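Local coordinates for protein polygalacturonase (Pectobacterium carotovorum subsp. carotovorum, PDB 1BHE) that hydrolyses the alpha-1,4-galacturonosyl links of polygalacturonic acid in plant cell walls, as a secreted pectin-degrading enzyme involved in maceration and soft-rotting of plant tissue, at residues T249-S254 with T275-R280; L270-T275 with V299-V304. All blocks are in the same frame, centred on the assembly; numbering follows the deposited sequence.

Interaction 1. Residues T249-S254 with T275-R280; sequences TGHGMS and TTNGLR
A parallel pairing between successive coils of the right-handed beta-helix of family 28 joins G250, H251, M253 and S254 to T276, N277, L279 and R280, at the probable active site. The second chain turns a corner at G278 and L279; at and after it M253 pairs with L279 and S254 with R280, with M253 N bonded to G278 O and R280 N to M253 O. Before it, the loop carrying H251, inferred to be catalytic, is gripped by the next coil. T276 N donates to G250 O at 2.9 Å, while the CG2 methyl of T275 lies 3.5 Å from G252 N. N277 ND2 reaches H251 O at 2.9 Å, the acceptor almost within its amide plane, whereas N277 O is buried without a partner. H251 CB lies near R280 NH2 and N277 ND2, and its side chain comes within about 3 Å of that of D223, the predicted proton donor. H251 O and N277 ND2 both sit over one face of the R280 guanidinium, toward its rim, without bonding to it. A salt bridge to D224 fixes NH2, and the same carboxylate oxygen also bonds S254 OG. At the guanidinium edge, R280 NE donates to S254 OG at 3.1 Å, nearly in plane and nearly straight, at 168°.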
loop_
_atom_site.group_PDB
_atom_site.type_symbol
_atom_site.label_atom_id
_atom_site.label_comp_id
_atom_site.label_asym_id
_atom_site.label_seq_id
_atom_site.Cartn_x
_atom_site.Cartn_y
_atom_site.Cartn_z
ATOM N N THR A 249 2.192 12.197 5.758
ATOM C CA THR A 249 3.219 12.308 4.730
ATOM C C THR A 249 3.052 11.176 3.716
ATOM O O THR A 249 2.456 10.134 4.009
ATOM C CB THR A 249 4.653 12.266 5.274
ATOM O OG1 THR A 249 4.866 11.003 5.917
ATOM C CG2 THR A 249 4.900 13.397 6.258
ATOM N N GLY A 250 3.642 11.367 2.543
ATOM C CA GLY A 250 3.581 10.343 1.506
ATOM C C GLY A 250 3.392 10.956 0.129
ATOM O O GLY A 250 3.446 12.180 -0.023
ATOM N N HIS A 251 3.181 10.100 -0.871
ATOM C CA HIS A 251 3.042 10.590 -2.238
ATOM C C HIS A 251 1.598 10.622 -2.713
ATOM O O HIS A 251 1.374 10.964 -3.876
ATOM C CB HIS A 251 3.960 9.822 -3.188
ATOM C CG HIS A 251 5.422 10.137 -3.021
ATOM N ND1 HIS A 251 6.392 9.493 -3.757
ATOM C CD2 HIS A 251 6.084 11.007 -2.236
ATOM C CE1 HIS A 251 7.589 9.943 -3.418
ATOM N NE2 HIS A 251 7.425 10.871 -2.494
ATOM N N GLY A 252 0.626 10.328 -1.848
ATOM C CA GLY A 252 -0.758 10.451 -2.230
ATOM C C GLY A 252 -1.690 9.267 -2.255
ATOM O O GLY A 252 -1.354 8.108 -2.032
ATOM N N MET A 253 -2.954 9.605 -2.503
ATOM C CA MET A 253 -4.044 8.667 -2.753
ATOM C C MET A 253 -4.008 8.471 -4.269
ATOM O O MET A 253 -4.610 9.237 -5.027
ATOM C CB MET A 253 -5.371 9.235 -2.268
ATOM C CG MET A 253 -6.621 8.490 -2.714
ATOM S SD MET A 253 -6.620 6.756 -2.192
ATOM C CE MET A 253 -6.469 5.927 -3.770
ATOM N N SER A 254 -3.155 7.548 -4.719
ATOM C CA SER A 254 -2.872 7.376 -6.123
ATOM C C SER A 254 -3.410 6.153 -6.845
ATOM O O SER A 254 -3.712 5.099 -6.300
ATOM C CB SER A 254 -1.332 7.365 -6.312
ATOM O OG SER A 254 -0.738 8.512 -5.727
ATOM N N THR A 275 0.796 15.429 3.004
ATOM C CA THR A 275 1.049 14.556 1.860
ATOM C C THR A 275 1.580 15.407 0.716
ATOM O O THR A 275 1.007 16.485 0.491
ATOM C CB THR A 275 -0.243 13.839 1.420
ATOM O OG1 THR A 275 -1.125 13.702 2.545
ATOM C CG2 THR A 275 0.055 12.451 0.874
ATOM N N THR A 276 2.617 14.979 -0.005
ATOM C CA THR A 276 3.127 15.850 -1.066
ATOM C C THR A 276 2.176 15.941 -2.249
ATOM O O THR A 276 2.090 17.002 -2.875
ATOM C CB THR A 276 4.560 15.552 -1.519
ATOM O OG1 THR A 276 4.580 14.808 -2.736
ATOM C CG2 THR A 276 5.322 14.823 -0.433
ATOM N N ASN A 277 1.461 14.871 -2.564
ATOM C CA ASN A 277 0.449 14.871 -3.614
ATOM C C ASN A 277 -0.875 14.487 -2.939
ATOM O O ASN A 277 -0.854 13.744 -1.951
ATOM C CB ASN A 277 0.742 13.910 -4.754
ATOM C CG ASN A 277 2.118 14.018 -5.359
ATOM O OD1 ASN A 277 2.518 15.080 -5.853
ATOM N ND2 ASN A 277 2.865 12.921 -5.333
ATOM N N GLY A 278 -1.992 14.991 -3.446
ATOM C CA GLY A 278 -3.288 14.678 -2.849
ATOM C C GLY A 278 -3.927 13.486 -3.556
ATOM O O GLY A 278 -3.660 12.322 -3.238
ATOM N N LEU A 279 -4.779 13.807 -4.521
ATOM C CA LEU A 279 -5.479 12.822 -5.335
ATOM C C LEU A 279 -4.757 12.686 -6.672
ATOM O O LEU A 279 -4.647 13.650 -7.436
ATOM C CB LEU A 279 -6.932 13.247 -5.537
ATOM C CG LEU A 279 -7.713 13.652 -4.284
ATOM C CD1 LEU A 279 -9.042 14.300 -4.669
ATOM C CD2 LEU A 279 -7.952 12.453 -3.384
ATOM N N ARG A 280 -4.252 11.487 -6.961
ATOM C CA ARG A 280 -3.459 11.313 -8.164
ATOM C C ARG A 280 -3.774 10.134 -9.059
ATOM O O ARG A 280 -4.031 9.012 -8.642
ATOM C CB ARG A 280 -1.993 11.205 -7.693
ATOM C CG ARG A 280 -0.976 11.105 -8.816
ATOM C CD ARG A 280 0.399 11.492 -8.269
ATOM N NE ARG A 280 0.956 10.399 -7.463
ATOM C CZ ARG A 280 2.265 10.232 -7.304
ATOM N NH1 ARG A 280 3.101 11.090 -7.885
ATOM N NH2 ARG A 280 2.733 9.231 -6.573
HETATM O O HOH W 1 -6.267 8.388 -7.003
#

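Interaction 2. Residues L270-T275 with V299-V304; sequences LKMNGT and VVMKNV
M272 and M301 lie side by side on the inward face of two neighbouring coils, one pair in the stacked side-chain rows that fill a parallel beta-helix. M272 SD packs 3.8 Å from M301 CG, and M272 CB touches the same methylene at 3.9 Å. M272 holds CG anti to the carbonyl carbon (chi1 -51°) and M301 does likewise, which starts both chains alike, so the CG atoms leave in the same sense. On this face L270 and V299 form the preceding pair, L270 CB meeting the CG1 methyl of V299, and M272 SD also approaches that methyl. V304 closes the other end, its CG2 4.2 Å from M272 CB. The row continues beyond both strands: F247 on the coil before lies against L270 and M272, and V333 on the coil after against V299 and M301.

The backbones supporting this row are in parallel register, their axes 4.7 Å apart and inclined by only 8°. Four N-H to O=C bonds alternate in direction: V300 N to L270 O, M272 N to V300 O, K302 N to M272 O and G274 N to K302 O. CA-H...O contacts accompany them, the N273 CA to K302 O approach being 3.2 Å.

The outward face carries K271, V300, N273 and K302. The ends of K271 and K302 both lead away, K302 to a weak, long ion pair with E336. Where the strands end, N303 CB comes close to G274 N, and the N303 backbone N is bonded to T337 OG1. The amides of N273 and N303 run side by side, pointing the same way with their planes 54° apart; N273 OD1 stays 3.8 Å from N303 ND2.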
loop_
_atom_site.group_PDB
_atom_site.type_symbol
_atom_site.label_atom_id
_atom_site.label_comp_id
_atom_site.label_asym_id
_atom_site.label_seq_id
_atom_site.Cartn_x
_atom_site.Cartn_y
_atom_site.Cartn_z
ATOM N N LEU A 270 -11.820 11.856 3.235
ATOM C CA LEU A 270 -10.382 11.669 3.331
ATOM C C LEU A 270 -9.699 12.951 3.803
ATOM O O LEU A 270 -9.780 13.983 3.133
ATOM C CB LEU A 270 -9.790 11.242 1.984
ATOM C CG LEU A 270 -8.260 11.129 1.920
ATOM C CD1 LEU A 270 -7.732 10.134 2.939
ATOM C CD2 LEU A 270 -7.811 10.752 0.514
ATOM N N LYS A 271 -9.059 12.865 4.964
ATOM C CA LYS A 271 -8.342 14.030 5.494
ATOM C C LYS A 271 -6.856 13.856 5.208
ATOM O O LYS A 271 -6.279 12.803 5.486
ATOM C CB LYS A 271 -8.602 14.213 6.984
ATOM C CG LYS A 271 -9.812 15.078 7.302
ATOM C CD LYS A 271 -10.970 14.254 7.843
ATOM C CE LYS A 271 -11.501 14.845 9.143
ATOM N NZ LYS A 271 -11.534 13.823 10.230
ATOM N N MET A 272 -6.246 14.865 4.587
ATOM C CA MET A 272 -4.830 14.800 4.237
ATOM C C MET A 272 -4.046 15.954 4.853
ATOM O O MET A 272 -4.435 17.120 4.733
ATOM C CB MET A 272 -4.656 14.791 2.720
ATOM C CG MET A 272 -5.494 13.756 1.990
ATOM S SD MET A 272 -5.225 13.681 0.223
ATOM C CE MET A 272 -3.706 12.739 0.132
ATOM N N ASN A 273 -2.943 15.631 5.525
ATOM C CA ASN A 273 -2.106 16.660 6.130
ATOM C C ASN A 273 -0.634 16.390 5.844
ATOM O O ASN A 273 -0.076 15.413 6.340
ATOM C CB ASN A 273 -2.332 16.766 7.638
ATOM C CG ASN A 273 -1.655 17.979 8.248
ATOM O OD1 ASN A 273 -0.630 18.458 7.765
ATOM N ND2 ASN A 273 -2.230 18.501 9.331
ATOM N N GLY A 274 -0.023 17.236 5.018
ATOM C CA GLY A 274 1.382 17.099 4.694
ATOM C C GLY A 274 1.746 16.168 3.558
ATOM O O GLY A 274 2.930 16.097 3.205
ATOM N N THR A 275 0.796 15.429 3.004
ATOM C CA THR A 275 1.049 14.556 1.860
ATOM C C THR A 275 1.580 15.407 0.716
ATOM O O THR A 275 1.007 16.485 0.491
ATOM C CB THR A 275 -0.243 13.839 1.420
ATOM O OG1 THR A 275 -1.125 13.702 2.545
ATOM C CG2 THR A 275 0.055 12.451 0.874
ATOM N N VAL A 299 -13.049 15.491 0.449
ATOM C CA VAL A 299 -11.610 15.418 0.680
ATOM C C VAL A 299 -11.116 16.762 1.217
ATOM O O VAL A 299 -11.356 17.793 0.580
ATOM C CB VAL A 299 -10.845 15.076 -0.606
ATOM C CG1 VAL A 299 -9.357 14.882 -0.325
ATOM C CG2 VAL A 299 -11.399 13.827 -1.277
ATOM N N VAL A 300 -10.483 16.776 2.381
ATOM C CA VAL A 300 -9.962 18.009 2.969
ATOM C C VAL A 300 -8.440 17.909 3.088
ATOM O O VAL A 300 -7.937 17.005 3.757
ATOM C CB VAL A 300 -10.566 18.314 4.344
ATOM C CG1 VAL A 300 -9.953 19.573 4.954
ATOM C CG2 VAL A 300 -12.081 18.478 4.267
ATOM N N MET A 301 -7.718 18.816 2.433
ATOM C CA MET A 301 -6.263 18.792 2.455
ATOM C C MET A 301 -5.633 20.017 3.112
ATOM O O MET A 301 -6.097 21.147 2.975
ATOM C CB MET A 301 -5.706 18.673 1.035
ATOM C CG MET A 301 -6.106 17.412 0.289
ATOM S SD MET A 301 -5.730 17.524 -1.467
ATOM C CE MET A 301 -7.338 17.230 -2.192
ATOM N N LYS A 302 -4.540 19.775 3.822
ATOM C CA LYS A 302 -3.763 20.783 4.522
ATOM C C LYS A 302 -2.273 20.517 4.267
ATOM O O LYS A 302 -1.802 19.395 4.461
ATOM C CB LYS A 302 -3.973 20.754 6.030
ATOM C CG LYS A 302 -5.351 20.983 6.604
ATOM C CD LYS A 302 -5.296 21.269 8.101
ATOM C CE LYS A 302 -6.073 20.241 8.908
ATOM N NZ LYS A 302 -7.324 20.817 9.481
ATOM N N ASN A 303 -1.533 21.520 3.820
ATOM C CA ASN A 303 -0.109 21.386 3.552
ATOM C C ASN A 303 0.218 20.327 2.506
ATOM O O ASN A 303 1.218 19.608 2.597
ATOM C CB ASN A 303 0.656 21.111 4.853
ATOM C CG ASN A 303 0.644 22.266 5.833
ATOM O OD1 ASN A 303 0.677 23.436 5.456
ATOM N ND2 ASN A 303 0.588 21.967 7.123
ATOM N N VAL A 304 -0.579 20.259 1.446
ATOM C CA VAL A 304 -0.370 19.365 0.316
ATOM C C VAL A 304 0.060 20.188 -0.895
ATOM O O VAL A 304 -0.727 20.957 -1.444
ATOM C CB VAL A 304 -1.658 18.577 0.005
ATOM C CG1 VAL A 304 -1.517 17.727 -1.245
ATOM C CG2 VAL A 304 -2.054 17.707 1.195
#

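Interactions 1 and 2 illustrate how a beta-helix joins its catalytic surface to its interior. Their centres are 8 Å apart, and T275 belongs to both: the chain leaves strand 258-273 in interaction 2, passes through T275 and enters interaction 1. Side chains of interaction 2 also underlie that corner, since M272 CE lies 3.4 Å from G278 O, the acceptor of M253 N, and V304 CG1 lies 3.5 Å from G278 N. T275 OG1 is anchored on G248 O of the preceding coil. The T275 side chain is about 6 Å from that of H251 and about 10 Å from that of D223, so T275 carries the backbone from interaction 2 toward the probable catalytic residues.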